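PDB 3M4R: class II aldolase/adducin N-terminal domain-containing protein from Thermoplasma acidophilum, which binds zinc through its N-terminal class II aldolase domain, in a longer protein that is probably an oxidoreductase of unknown substrate. Local coordinates for residues P160-G165 and A169-N174. Sequence-based numbering, arbitrary orientation.
Sequences PYIPPG and AKEVMN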
loop_
_atom_site.group_PDB
_atom_site.type_symbol
_atom_site.label_atom_id
_atom_site.label_comp_id
_atom_site.label_asym_id
_atom_site.label_seq_id
_atom_site.Cartn_x
_atom_site.Cartn_y
_atom_site.Cartn_z
ATOM N N PRO A 160 -4.922 7.668 14.100
ATOM C CA PRO A 160 -3.875 8.229 14.935
ATOM C C PRO A 160 -2.608 7.471 14.720
ATOM O O PRO A 160 -2.639 6.451 14.026
ATOM C CB PRO A 160 -4.396 7.968 16.354
ATOM C CG PRO A 160 -5.060 6.685 16.227
ATOM C CD PRO A 160 -5.819 6.822 14.912
ATOM N N TYR A 161 -1.503 7.932 15.308
ATOM C CA TYR A 161 -0.246 7.194 15.228
ATOM C C TYR A 161 -0.440 5.812 15.830
ATOM O O TYR A 161 -0.970 5.689 16.915
ATOM C CB TYR A 161 0.945 7.889 15.921
ATOM C CG TYR A 161 2.216 7.052 15.851
ATOM C CD1 TYR A 161 2.889 6.839 14.638
ATOM C CD2 TYR A 161 2.686 6.393 16.957
ATOM C CE1 TYR A 161 4.026 6.010 14.559
ATOM C CE2 TYR A 161 3.816 5.555 16.887
ATOM C CZ TYR A 161 4.498 5.394 15.722
ATOM O OH TYR A 161 5.596 4.552 15.708
ATOM N N ILE A 162 -0.008 4.793 15.088
ATOM C CA ILE A 162 0.145 3.421 15.585
ATOM C C ILE A 162 1.451 2.927 14.970
ATOM O O ILE A 162 1.677 3.123 13.757
ATOM C CB ILE A 162 -0.992 2.480 15.105
ATOM C CG1 ILE A 162 -2.359 2.930 15.607
ATOM C CG2 ILE A 162 -0.757 1.015 15.561
ATOM C CD1 ILE A 162 -3.493 2.417 14.705
ATOM N N PRO A 163 2.318 2.285 15.773
ATOM C CA PRO A 163 3.576 1.769 15.262
ATOM C C PRO A 163 3.350 0.828 14.083
ATOM O O PRO A 163 2.409 0.056 14.119
ATOM C CB PRO A 163 4.119 0.942 16.424
ATOM C CG PRO A 163 3.583 1.536 17.587
ATOM C CD PRO A 163 2.189 2.035 17.212
ATOM N N PRO A 164 4.218 0.875 13.072
ATOM C CA PRO A 164 4.063 -0.050 11.948
ATOM C C PRO A 164 4.103 -1.483 12.421
ATOM O O PRO A 164 4.943 -1.816 13.227
ATOM C CB PRO A 164 5.250 0.291 11.049
ATOM C CG PRO A 164 5.473 1.768 11.328
ATOM C CD PRO A 164 5.303 1.842 12.814
ATOM N N GLY A 165 3.151 -2.290 11.951
ATOM C CA GLY A 165 3.067 -3.688 12.316
ATOM C C GLY A 165 1.659 -4.221 12.202
ATOM O O GLY A 165 0.804 -3.664 11.515
ATOM N N ALA A 169 -2.253 -2.877 10.858
ATOM C CA ALA A 169 -2.974 -3.477 9.765
ATOM C C ALA A 169 -4.389 -3.836 10.141
ATOM O O ALA A 169 -5.291 -3.627 9.340
ATOM C CB ALA A 169 -2.205 -4.720 9.146
ATOM N N LYS A 170 -4.585 -4.349 11.340
ATOM C CA LYS A 170 -5.932 -4.635 11.864
ATOM C C LYS A 170 -6.850 -3.391 11.992
ATOM O O LYS A 170 -8.044 -3.421 11.684
ATOM C CB LYS A 170 -5.761 -5.248 13.249
ATOM C CG LYS A 170 -4.985 -6.580 13.197
ATOM C CD LYS A 170 -5.775 -7.732 13.685
ATOM C CE LYS A 170 -7.068 -7.982 12.916
ATOM N NZ LYS A 170 -7.869 -8.843 13.811
ATOM N N GLU A 171 -6.276 -2.293 12.444
ATOM C CA GLU A 171 -7.014 -1.013 12.530
ATOM C C GLU A 171 -7.353 -0.470 11.163
ATOM O O GLU A 171 -8.445 0.068 10.951
ATOM C CB GLU A 171 -6.160 0.010 13.218
ATOM C CG GLU A 171 -6.122 -0.165 14.688
ATOM C CD GLU A 171 -7.483 0.082 15.335
ATOM O OE1 GLU A 171 -8.076 1.171 15.153
ATOM O OE2 GLU A 171 -7.953 -0.847 16.012
ATOM N N VAL A 172 -6.397 -0.597 10.243
ATOM C CA VAL A 172 -6.618 -0.201 8.884
ATOM C C VAL A 172 -7.778 -1.020 8.315
ATOM O O VAL A 172 -8.720 -0.465 7.734
ATOM C CB VAL A 172 -5.340 -0.355 8.055
ATOM C CG1 VAL A 172 -5.647 -0.333 6.618
ATOM C CG2 VAL A 172 -4.333 0.690 8.461
HETATM N N MSE A 173 -7.710 -2.334 8.502
HETATM C CA MSE A 173 -8.760 -3.204 8.056
HETATM C C MSE A 173 -10.110 -2.735 8.573
HETATM O O MSE A 173 -11.063 -2.651 7.816
HETATM C CB MSE A 173 -8.523 -4.633 8.561
HETATM C CG MSE A 173 -9.507 -5.631 8.013
HETATM SE SE MSE A 173 -9.061 -7.456 8.602
HETATM C CE MSE A 173 -9.921 -7.427 10.325
ATOM N N ASN A 174 -10.188 -2.468 9.869
ATOM C CA ASN A 174 -11.459 -2.144 10.507
ATOM C C ASN A 174 -11.978 -0.723 10.201
ATOM O O ASN A 174 -13.176 -0.507 10.254
ATOM C CB ASN A 174 -11.366 -2.339 12.016
ATOM C CG ASN A 174 -11.116 -3.806 12.417
ATOM O OD1 ASN A 174 -11.567 -4.770 11.747
ATOM N ND2 ASN A 174 -10.392 -3.982 13.525
#
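Ile162 lays its terminal methyl against the aliphatic base of Glu171, with CD1 3.7 Å from CG and 3.9 Å from CB of the glutamate. The two side chains cross at about a right angle, and CD1 is the isoleucine atom that touches Glu171. The CG1 branch of Ile162 stands anti to the carbonyl carbon (chi1 -62°) and runs on extended, which carries CD1 across to the helix. Glu171 is bent at chi2, and its methylene groups rather than its carboxylate make this nonpolar contact. The second link is a backbone one: Ala169 N donates to Gly165 O at 3.2 Å, with an N-H...O angle of 156°. Gly165 is the N-cap residue of helix 166-175, and this i to i+4 bond belongs to the first helical turn. The backbone angles of Gly165 leave no room for a beta carbon beside the carbonyl O of Pro164. Within the class II aldolase/adducin domain, the proline-rich connection leads from strand 156-159, outermost in the sheet of this chain, into the helix, and Ile162 touches the helix more than one turn on from its start. Ala169 and Val172 pack on helix 117-121, and Val172 also meets strand 182-185. The zinc ion is bound by Glu116, His130, His132 and His188, and the side chains of Ile162 and His188 are about 7 Å apart.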